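Local coordinates for protein putative phosphoglycolate phosphatase (Lactobacillus delbrueckii, PDB 2HI0) that probably hydrolyses the phosphate ester of 2-phosphoglycolate, as a putative phosphatase of the haloacid dehalogenase-like (HAD) hydrolase family, at residues I8-M11 with D12-L16; F39-E42 with D43-F47; V85-T88 with E89-R92; S172-V175 with K176-V180. All coordinates share one frame; numbering follows the deposited sequence. Where two conformers were deposited one is given.

Contact 1 (I8-M11 with D12-L16). With NA (sodium ion), chain C.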
loop_
_atom_site.group_PDB
_atom_site.type_symbol
_atom_site.label_atom_id
_atom_site.label_comp_id
_atom_site.label_asym_id
_atom_site.label_seq_id
_atom_site.Cartn_x
_atom_site.Cartn_y
_atom_site.Cartn_z
ATOM N N ILE A 8 -2.102 5.494 11.338
ATOM C CA ILE A 8 -2.550 5.542 9.949
ATOM C C ILE A 8 -1.779 4.446 9.219
ATOM O O ILE A 8 -0.536 4.489 9.164
ATOM C CB ILE A 8 -2.270 6.910 9.328
ATOM C CG1 ILE A 8 -2.879 8.024 10.159
ATOM C CG2 ILE A 8 -2.840 6.962 7.904
ATOM C CD1 ILE A 8 -2.400 9.436 9.643
ATOM N N PHE A 9 -2.514 3.464 8.685
ATOM C CA PHE A 9 -1.939 2.268 8.084
ATOM C C PHE A 9 -2.098 2.280 6.557
ATOM O O PHE A 9 -3.159 2.628 6.007
ATOM C CB PHE A 9 -2.658 1.006 8.550
ATOM C CG PHE A 9 -2.561 0.751 10.027
ATOM C CD1 PHE A 9 -3.377 1.417 10.916
ATOM C CD2 PHE A 9 -1.604 -0.102 10.521
ATOM C CE1 PHE A 9 -3.280 1.178 12.266
ATOM C CE2 PHE A 9 -1.533 -0.347 11.892
ATOM C CZ PHE A 9 -2.355 0.308 12.737
ATOM N N ASP A 10 -1.050 1.850 5.890
ATOM C CA ASP A 10 -1.190 1.349 4.497
ATOM C C ASP A 10 -1.966 0.005 4.539
ATOM O O ASP A 10 -2.141 -0.601 5.607
ATOM C CB ASP A 10 0.179 1.132 3.877
ATOM C CG ASP A 10 0.112 0.864 2.383
ATOM O OD1 ASP A 10 -0.794 1.357 1.673
ATOM O OD2 ASP A 10 0.980 0.107 1.929
HETATM N N MSE A 11 -2.512 -0.428 3.410
HETATM C CA MSE A 11 -3.305 -1.651 3.335
HETATM C C MSE A 11 -2.451 -2.836 2.849
HETATM O O MSE A 11 -2.223 -3.786 3.632
HETATM C CB MSE A 11 -4.534 -1.450 2.444
HETATM C CG MSE A 11 -5.301 -2.702 2.205
HETATM SE SE MSE A 11 -7.061 -2.337 1.547
HETATM C CE MSE A 11 -8.085 -1.965 3.148
ATOM N N ASP A 12 -1.998 -2.772 1.585
ATOM C CA ASP A 12 -1.259 -3.877 0.950
ATOM C C ASP A 12 0.020 -4.195 1.690
ATOM O O ASP A 12 0.804 -3.288 1.949
ATOM C CB ASP A 12 -0.883 -3.548 -0.499
ATOM C CG ASP A 12 -2.042 -3.504 -1.420
ATOM O OD1 ASP A 12 -2.712 -4.512 -1.629
ATOM O OD2 ASP A 12 -2.265 -2.419 -2.007
ATOM N N GLY A 13 0.213 -5.446 2.098
ATOM C CA GLY A 13 1.486 -5.826 2.731
ATOM C C GLY A 13 1.636 -5.382 4.169
ATOM O O GLY A 13 2.664 -5.606 4.795
ATOM N N THR A 14 0.610 -4.734 4.709
ATOM C CA THR A 14 0.684 -4.107 6.003
ATOM C C THR A 14 -0.431 -4.676 6.856
ATOM O O THR A 14 -0.183 -5.397 7.816
ATOM C CB THR A 14 0.634 -2.557 5.910
ATOM O OG1 THR A 14 1.696 -2.111 5.031
ATOM C CG2 THR A 14 0.805 -1.952 7.237
ATOM N N ILE A 15 -1.687 -4.371 6.522
ATOM C CA ILE A 15 -2.791 -4.963 7.274
ATOM C C ILE A 15 -3.498 -6.137 6.573
ATOM O O ILE A 15 -4.037 -6.998 7.220
ATOM C CB ILE A 15 -3.799 -3.918 7.760
ATOM C CG1 ILE A 15 -4.540 -3.238 6.583
ATOM C CG2 ILE A 15 -3.096 -2.906 8.720
ATOM C CD1 ILE A 15 -5.669 -2.232 7.033
ATOM N N LEU A 16 -3.413 -6.153 5.238
ATOM C CA LEU A 16 -4.042 -7.171 4.393
ATOM C C LEU A 16 -3.005 -7.872 3.512
ATOM O O LEU A 16 -2.168 -7.225 2.875
ATOM C CB LEU A 16 -5.143 -6.584 3.499
ATOM C CG LEU A 16 -6.437 -6.230 4.250
ATOM C CD1 LEU A 16 -7.454 -5.721 3.261
ATOM C CD2 LEU A 16 -7.037 -7.425 4.993
HETATM NA NA NA C . 1.951 -1.380 0.818
HETATM O O HOH W 1 -2.051 -0.340 0.118
HETATM O O HOH W 2 3.538 0.700 0.183
#

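Contact 2 (F39-E42 with D43-F47)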
loop_
_atom_site.group_PDB
_atom_site.type_symbol
_atom_site.label_atom_id
_atom_site.label_comp_id
_atom_site.label_asym_id
_atom_site.label_seq_id
_atom_site.Cartn_x
_atom_site.Cartn_y
_atom_site.Cartn_z
ATOM N N PHE A 39 3.072 -13.940 -14.205
ATOM C CA PHE A 39 3.737 -13.256 -13.081
ATOM C C PHE A 39 3.532 -14.030 -11.787
ATOM O O PHE A 39 2.490 -14.672 -11.593
ATOM C CB PHE A 39 3.239 -11.835 -12.872
ATOM C CG PHE A 39 3.468 -10.912 -14.051
ATOM C CD1 PHE A 39 4.755 -10.585 -14.459
ATOM C CD2 PHE A 39 2.398 -10.314 -14.698
ATOM C CE1 PHE A 39 4.984 -9.683 -15.497
ATOM C CE2 PHE A 39 2.596 -9.414 -15.738
ATOM C CZ PHE A 39 3.920 -9.099 -16.142
ATOM N N THR A 40 4.550 -13.958 -10.930
ATOM C CA THR A 40 4.549 -14.607 -9.633
ATOM C C THR A 40 4.148 -13.581 -8.576
ATOM O O THR A 40 4.169 -12.367 -8.816
ATOM C CB THR A 40 5.979 -15.125 -9.273
ATOM O OG1 THR A 40 6.858 -14.001 -9.211
ATOM C CG2 THR A 40 6.533 -16.133 -10.348
ATOM N N VAL A 41 3.800 -14.067 -7.385
ATOM C CA VAL A 41 3.582 -13.179 -6.231
ATOM C C VAL A 41 4.804 -12.305 -5.941
ATOM O O VAL A 41 4.653 -11.136 -5.574
ATOM C CB VAL A 41 3.190 -13.946 -4.954
ATOM C CG1 VAL A 41 3.410 -13.094 -3.722
ATOM C CG2 VAL A 41 1.772 -14.490 -5.065
ATOM N N GLU A 42 6.005 -12.844 -6.133
ATOM C CA GLU A 42 7.208 -12.045 -5.903
ATOM C C GLU A 42 7.321 -10.907 -6.930
ATOM O O GLU A 42 7.812 -9.821 -6.604
ATOM C CB GLU A 42 8.499 -12.892 -5.919
ATOM C CG GLU A 42 8.702 -13.814 -4.706
ATOM C CD GLU A 42 8.584 -13.129 -3.327
ATOM O OE1 GLU A 42 9.529 -12.406 -2.942
ATOM O OE2 GLU A 42 7.555 -13.329 -2.616
ATOM N N ASP A 43 6.870 -11.149 -8.164
ATOM C CA ASP A 43 6.867 -10.107 -9.191
ATOM C C ASP A 43 5.924 -8.993 -8.715
ATOM O O ASP A 43 6.241 -7.791 -8.772
ATOM C CB ASP A 43 6.388 -10.642 -10.545
ATOM C CG ASP A 43 7.378 -11.584 -11.219
ATOM O OD1 ASP A 43 8.614 -11.431 -11.042
ATOM O OD2 ASP A 43 6.881 -12.456 -11.971
ATOM N N ILE A 44 4.742 -9.401 -8.272
ATOM C CA ILE A 44 3.736 -8.415 -7.866
ATOM C C ILE A 44 4.230 -7.521 -6.719
ATOM O O ILE A 44 3.890 -6.344 -6.654
ATOM C CB ILE A 44 2.357 -9.116 -7.515
ATOM C CG1 ILE A 44 1.436 -9.081 -8.736
ATOM C CG2 ILE A 44 1.695 -8.521 -6.299
ATOM C CD1 ILE A 44 1.940 -9.897 -9.924
ATOM N N LYS A 45 5.012 -8.086 -5.803
ATOM C CA LYS A 45 5.603 -7.304 -4.701
ATOM C C LYS A 45 6.564 -6.225 -5.177
ATOM O O LYS A 45 6.790 -5.228 -4.472
ATOM C CB LYS A 45 6.275 -8.242 -3.706
ATOM C CG LYS A 45 5.311 -9.168 -2.989
ATOM C CD LYS A 45 6.025 -10.129 -2.084
ATOM C CE LYS A 45 5.032 -10.860 -1.206
ATOM N NZ LYS A 45 5.676 -12.019 -0.486
ATOM N N ASN A 46 7.088 -6.407 -6.386
ATOM C CA ASN A 46 7.923 -5.393 -7.059
ATOM C C ASN A 46 7.101 -4.405 -7.901
ATOM O O ASN A 46 7.579 -3.324 -8.271
ATOM C CB ASN A 46 8.964 -6.048 -7.972
ATOM C CG ASN A 46 10.105 -6.648 -7.219
ATOM O OD1 ASN A 46 11.142 -5.995 -7.002
ATOM N ND2 ASN A 46 9.930 -7.889 -6.794
ATOM N N PHE A 47 5.876 -4.760 -8.254
ATOM C CA PHE A 47 5.082 -3.852 -9.082
ATOM C C PHE A 47 4.244 -2.860 -8.309
ATOM O O PHE A 47 4.147 -1.715 -8.672
ATOM C CB PHE A 47 4.166 -4.612 -10.028
ATOM C CG PHE A 47 4.865 -5.623 -10.942
ATOM C CD1 PHE A 47 6.193 -5.487 -11.315
ATOM C CD2 PHE A 47 4.119 -6.691 -11.457
ATOM C CE1 PHE A 47 6.783 -6.435 -12.130
ATOM C CE2 PHE A 47 4.680 -7.602 -12.274
ATOM C CZ PHE A 47 6.025 -7.468 -12.624
#

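Contact 3 (V85-T88 with E89-R92). Unlike the reference sequence in segment 85-88: T88 (reference Ala).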
loop_
_atom_site.group_PDB
_atom_site.type_symbol
_atom_site.label_atom_id
_atom_site.label_comp_id
_atom_site.label_asym_id
_atom_site.label_seq_id
_atom_site.Cartn_x
_atom_site.Cartn_y
_atom_site.Cartn_z
ATOM N N VAL A 85 7.185 0.588 -23.615
ATOM C CA VAL A 85 6.045 0.756 -22.720
ATOM C C VAL A 85 5.385 2.120 -22.953
ATOM O O VAL A 85 6.023 3.159 -22.792
ATOM C CB VAL A 85 6.435 0.535 -21.191
ATOM C CG1 VAL A 85 5.226 0.758 -20.285
ATOM C CG2 VAL A 85 7.041 -0.861 -21.004
ATOM N N THR A 86 4.092 2.100 -23.235
ATOM C CA THR A 86 3.326 3.339 -23.403
ATOM C C THR A 86 2.182 3.455 -22.396
ATOM O O THR A 86 1.588 2.483 -21.989
ATOM C CB THR A 86 2.762 3.432 -24.836
ATOM O OG1 THR A 86 1.611 2.595 -24.950
ATOM C CG2 THR A 86 3.847 3.017 -25.805
ATOM N N GLN A 87 1.857 4.682 -22.017
ATOM C CA GLN A 87 0.660 4.897 -21.192
ATOM C C GLN A 87 -0.670 4.522 -21.842
ATOM O O GLN A 87 -1.600 4.137 -21.156
ATOM C CB GLN A 87 0.623 6.270 -20.585
ATOM C CG GLN A 87 1.791 6.503 -19.638
ATOM C CD GLN A 87 1.821 5.527 -18.415
ATOM O OE1 GLN A 87 0.811 5.392 -17.734
ATOM N NE2 GLN A 87 2.924 4.798 -18.215
ATOM N N THR A 88 -0.731 4.581 -23.163
ATOM C CA THR A 88 -1.889 4.098 -23.853
ATOM C C THR A 88 -2.079 2.611 -23.585
ATOM O O THR A 88 -3.204 2.174 -23.297
ATOM C CB THR A 88 -1.772 4.398 -25.369
ATOM O OG1 THR A 88 -1.704 5.816 -25.563
ATOM C CG2 THR A 88 -2.944 3.838 -26.181
ATOM N N GLU A 89 -1.014 1.831 -23.670
ATOM C CA GLU A 89 -1.145 0.422 -23.346
ATOM C C GLU A 89 -1.443 0.182 -21.858
ATOM O O GLU A 89 -2.230 -0.709 -21.529
ATOM C CB GLU A 89 0.095 -0.336 -23.797
ATOM C CG GLU A 89 -0.056 -1.857 -23.727
ATOM C CD GLU A 89 -1.125 -2.448 -24.639
ATOM O OE1 GLU A 89 -1.620 -1.768 -25.575
ATOM O OE2 GLU A 89 -1.463 -3.639 -24.422
ATOM N N VAL A 90 -0.804 0.952 -20.971
ATOM C CA VAL A 90 -1.119 0.900 -19.531
ATOM C C VAL A 90 -2.651 1.049 -19.310
ATOM O O VAL A 90 -3.291 0.221 -18.597
ATOM C CB VAL A 90 -0.315 1.946 -18.745
ATOM C CG1 VAL A 90 -0.828 2.060 -17.285
ATOM C CG2 VAL A 90 1.165 1.550 -18.753
ATOM N N ASN A 91 -3.232 2.084 -19.922
ATOM C CA ASN A 91 -4.648 2.419 -19.748
ATOM C C ASN A 91 -5.520 1.291 -20.309
ATOM O O ASN A 91 -6.578 0.981 -19.761
ATOM C CB ASN A 91 -5.001 3.764 -20.367
ATOM C CG ASN A 91 -4.353 4.917 -19.652
ATOM O OD1 ASN A 91 -3.952 4.786 -18.505
ATOM N ND2 ASN A 91 -4.250 6.062 -20.331
ATOM N N ARG A 92 -5.044 0.634 -21.361
ATOM C CA ARG A 92 -5.838 -0.455 -21.993
ATOM C C ARG A 92 -5.850 -1.664 -21.057
ATOM O O ARG A 92 -6.888 -2.316 -20.856
ATOM C CB ARG A 92 -5.286 -0.835 -23.354
ATOM C CG ARG A 92 -6.177 -1.749 -24.124
ATOM C CD ARG A 92 -5.703 -1.869 -25.573
ATOM N NE ARG A 92 -4.564 -2.786 -25.697
ATOM C CZ ARG A 92 -4.652 -4.113 -25.840
ATOM N NH1 ARG A 92 -5.810 -4.731 -25.868
ATOM N NH2 ARG A 92 -3.551 -4.828 -25.960
HETATM O O HOH W 3 -1.719 6.283 -17.625
#

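Contact 4 (S172-V175 with K176-V180)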
loop_
_atom_site.group_PDB
_atom_site.type_symbol
_atom_site.label_atom_id
_atom_site.label_comp_id
_atom_site.label_asym_id
_atom_site.label_seq_id
_atom_site.Cartn_x
_atom_site.Cartn_y
_atom_site.Cartn_z
ATOM N N SER A 172 -3.407 14.150 4.417
ATOM C CA SER A 172 -3.919 15.417 4.938
ATOM C C SER A 172 -5.464 15.345 5.083
ATOM O O SER A 172 -6.018 15.895 6.042
ATOM C CB SER A 172 -3.544 16.596 4.069
ATOM O OG SER A 172 -2.145 16.859 4.134
ATOM N N GLU A 173 -6.138 14.661 4.140
ATOM C CA GLU A 173 -7.590 14.342 4.238
ATOM C C GLU A 173 -7.933 13.539 5.513
ATOM O O GLU A 173 -8.981 13.744 6.141
ATOM C CB GLU A 173 -8.110 13.527 3.038
ATOM C CG GLU A 173 -8.335 14.275 1.702
ATOM C CD GLU A 173 -9.248 15.467 1.838
ATOM O OE1 GLU A 173 -10.395 15.288 2.321
ATOM O OE2 GLU A 173 -8.814 16.582 1.483
ATOM N N CYS A 174 -7.070 12.576 5.825
ATOM C CA CYS A 174 -7.170 11.783 7.045
ATOM C C CYS A 174 -6.955 12.630 8.337
ATOM O O CYS A 174 -7.748 12.583 9.278
ATOM C CB CYS A 174 -6.186 10.649 6.947
ATOM S SG CYS A 174 -6.171 9.623 8.404
ATOM N N VAL A 175 -5.849 13.367 8.362
ATOM C CA VAL A 175 -5.488 14.258 9.463
ATOM C C VAL A 175 -6.618 15.235 9.790
ATOM O O VAL A 175 -6.946 15.425 10.966
ATOM C CB VAL A 175 -4.116 14.965 9.148
ATOM C CG1 VAL A 175 -3.929 16.254 9.939
ATOM C CG2 VAL A 175 -2.983 13.942 9.374
ATOM N N LYS A 176 -7.205 15.829 8.756
ATOM C CA LYS A 176 -8.345 16.727 8.867
ATOM C C LYS A 176 -9.511 16.030 9.567
ATOM O O LYS A 176 -10.032 16.553 10.555
ATOM C CB LYS A 176 -8.658 17.255 7.477
ATOM C CG LYS A 176 -9.837 18.084 7.238
ATOM C CD LYS A 176 -9.649 18.656 5.777
ATOM C CE LYS A 176 -10.818 18.371 4.845
ATOM N NZ LYS A 176 -10.472 18.518 3.384
ATOM N N VAL A 177 -9.848 14.815 9.130
ATOM C CA VAL A 177 -10.994 14.136 9.711
ATOM C C VAL A 177 -10.710 13.704 11.188
ATOM O O VAL A 177 -11.564 13.829 12.063
ATOM C CB VAL A 177 -11.389 12.913 8.865
ATOM C CG1 VAL A 177 -12.462 11.998 9.590
ATOM C CG2 VAL A 177 -11.896 13.402 7.511
ATOM N N LEU A 178 -9.530 13.154 11.432
ATOM C CA LEU A 178 -9.196 12.632 12.761
ATOM C C LEU A 178 -9.043 13.777 13.747
ATOM O O LEU A 178 -9.304 13.603 14.926
ATOM C CB LEU A 178 -7.903 11.798 12.795
ATOM C CG LEU A 178 -7.978 10.494 12.005
ATOM C CD1 LEU A 178 -6.739 9.596 12.239
ATOM C CD2 LEU A 178 -9.223 9.697 12.265
ATOM N N GLY A 179 -8.577 14.935 13.299
ATOM C CA GLY A 179 -8.401 16.068 14.203
ATOM C C GLY A 179 -7.207 15.975 15.162
ATOM O O GLY A 179 -7.155 16.691 16.164
ATOM N N VAL A 180 -6.236 15.117 14.827
ATOM C CA VAL A 180 -5.051 14.880 15.659
ATOM C C VAL A 180 -3.862 15.632 15.071
ATOM O O VAL A 180 -3.662 15.627 13.847
ATOM C CB VAL A 180 -4.750 13.336 15.756
ATOM C CG1 VAL A 180 -3.527 13.087 16.570
ATOM C CG2 VAL A 180 -5.931 12.644 16.350
HETATM O O HOH W 4 -5.328 13.972 12.589
#

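Contact 1 (I8-M11 with D12-L16)
D10 and D12 meet at a sodium ion that both of them bind. The carboxylate oxygen D10 OD2 lies 2.1 Å from the sodium, whereas D12 gives its backbone oxygen, D12 O, at 2.5 Å; D190 and a water complete the set of ligands found. This is the metal-binding loop of a HAD hydrolase, and the D10, D12 and T14 spacing fits the DxDx(T/V) signature at the end of the first strand; the sodium probably occupies the site used by magnesium in relatives. The other D10 oxygen, OD1, pairs with K165 and accepts a hydrogen bond at 2.6 Å from a second water, distinct from the one on the sodium, which also accepts from D12 N and donates to D12 OD2. D12 OD1 is held by T18 and K135, so the side chain of D12 is fixed while its carbonyl serves the metal.

Behind this shell the loop is wound round one acceptor. M11 O receives T14 N, I15 N (3.0 Å) and L16 N (3.1 Å), the T14 donor standing 45° above the carbonyl plane. CG2 of I15 packs 3.7 Å from F9 CD2, the two side chains crossing at about a right angle. Selenomethionine M11 and L16 run side by side, M11 CE coming to 3.8 Å from L16 CD1; a chi1 of 174° swings the M11 chain away from its own N and beside its carbonyl carbon.

Around this buried turn, F9 and I15 pack against helix 115-124, M11 and L16 lean on helix 137-147, and strands 128-133 and 185-189 flank strand 6-9.

Contact 2 (F39-E42 with D43-F47)
T40 and D43 exchange hydrogen bonds across the first turn of helix 41-47, where D43, E42 and F39 are the residues most buried by the contact. The side chain of D43 reaches back to the residue before the helix: D43 OD2 accepts from T40 N at 3.0 Å, a nearly straight bond (172°) that arrives from above the carboxylate plane. In return T40 OG1 accepts from D43 N, also at 3.0 Å, its hydroxyl placed between the backbone N and the carbonyl carbon by a chi1 of 61°. These reciprocal bonds make a capping box, with T40 as N-cap. The same D43 OD2 sits at the edge of the F39 ring, whose plane is almost perpendicular to the carboxylate, and D43 OD1 has its own partner in R68 of helix 68-71.

E42 folds back at chi2 (-52°) and offers OE2 to K45 NZ in a salt bridge of 3.1 Å, on the syn side of the carboxylate. The lysine reaches it with an extended chain whose CE lies 3.7 Å from V41 CG1. The backbone oxygen of E42 accepts N46 ND2 at 2.9 Å, in the plane of that amide.

Next to the capping box, F39 presents its face to the edge of F47, a T-shaped pair with centroids 5.1 Å apart, while I44 CD1 packs 3.8 Å from F39 CB. Helices 19-32 and 52-63 enclose this apolar side.

The chemistry is that of a helix start sealed by its own side chains: the box occupies backbone N-H groups lacking helical acceptors, and the carboxylates of E42 and D43 probably interact favourably with the helix dipole.

Contact 3 (V85-T88 with E89-R92)
The flat amide of Q87 doubles back alongside V90 in the first turn of helix 87-103, just after a threonine N-cap. Both side chains point the same way, and Q87 NE2 lies 3.7 Å from V90 CG2 while bonding to T57. V90 itself packs on T57 and L60, which sets helix 87-103 on helix 52-63 within what is probably the helical cap domain.

The helix opens at T86. Its OG1 accepts from E89 N at 3.0 Å, held between the backbone N and the carbonyl carbon (chi1 78°), and T86 O takes the first helical bond, from V90 N.

Within 89-92, the guanidinium of R92 grips the carboxylate of E89 in a bidentate, side-on salt bridge. NE reaches E89 OE1 at 3.1 Å, within the guanidinium plane and nearly straight (173°), and NH2 reaches E89 OE2 at 2.9 Å on its syn lone pair. The second bond leaves the guanidinium plane by 31°, so the two flat groups are not coplanar. The pair continues beyond the helix, since E89 OE2 is also bonded to H35 and R92 NH2 to the carbonyl of T33, which links the helix start to the segment after helix 19-32.

Between the exposed residues Q87 and N91 a single water bridges the two amide oxygens, donating to Q87 OE1 at 2.7 Å and to N91 OD1 at 2.8 Å.

Contact 4 (S172-V175 with K176-V180)
K176 runs back along helix 169-178 to E173, an i to i+3 pair on the outside of the HAD core, where this helix packs on the parallel sheet of the Rossmann-like fold. Its CB lies 3.3 Å from S172 O, the carbonyl that also accepts K176 N. CG continues away from the backbone N, and the chain then bends at the CG-CD bond (chi3 125°), bringing CE within 4.0 Å of E173 OE1. At the tip NZ makes the salt bridge: it is 3.2 Å from E173 OE2, approaching on the syn side but 27° out of the carboxylate plane, with a weak second bond to OE1. The glutamate is bent at chi2, and the two side chains lie side by side, pointing the same way.

The inner side is apolar. C174 SG is 3.9 Å from L178 CD1, and both residues face the sheet: C174 packs on strands 6-9, 128-133 and 154-158, L178 on A6 of strand 6-9. Between these sides V177 CG2 rests close to E173 O and packs on F154.

The helix ends at G179, the first residue to leave helical geometry, with a positive phi of 74°. G179 N still donates to V175 O, at 2.9 Å, and the carbonyl of L178 is taken by K128. Past this exit a water bridges the last turn to the outgoing chain, donating to V175 O and to V180 O, each at 2.7 Å.

From the N terminus, contact 1 closes the tight metal-binding loop at the end of strand 6-9, contact 2 begins helix 41-47, contact 3 begins helix 87-103 and contact 4 ends helix 169-178. All four are local turns in series; none nests within or crosses another. Contacts 2 and 3 probably belong to the helical cap, with centres about 19 Å apart, and helix 52-63 packs against both. Contacts 1 and 4 belong to the core and touch directly, I8 CD1 lying 4.0 Å from C174 SG. Contact 2 comes within about 7 Å of contact 1 at their nearest atoms, whereas contacts 2 and 4 lie on opposite sides of the chain's centre.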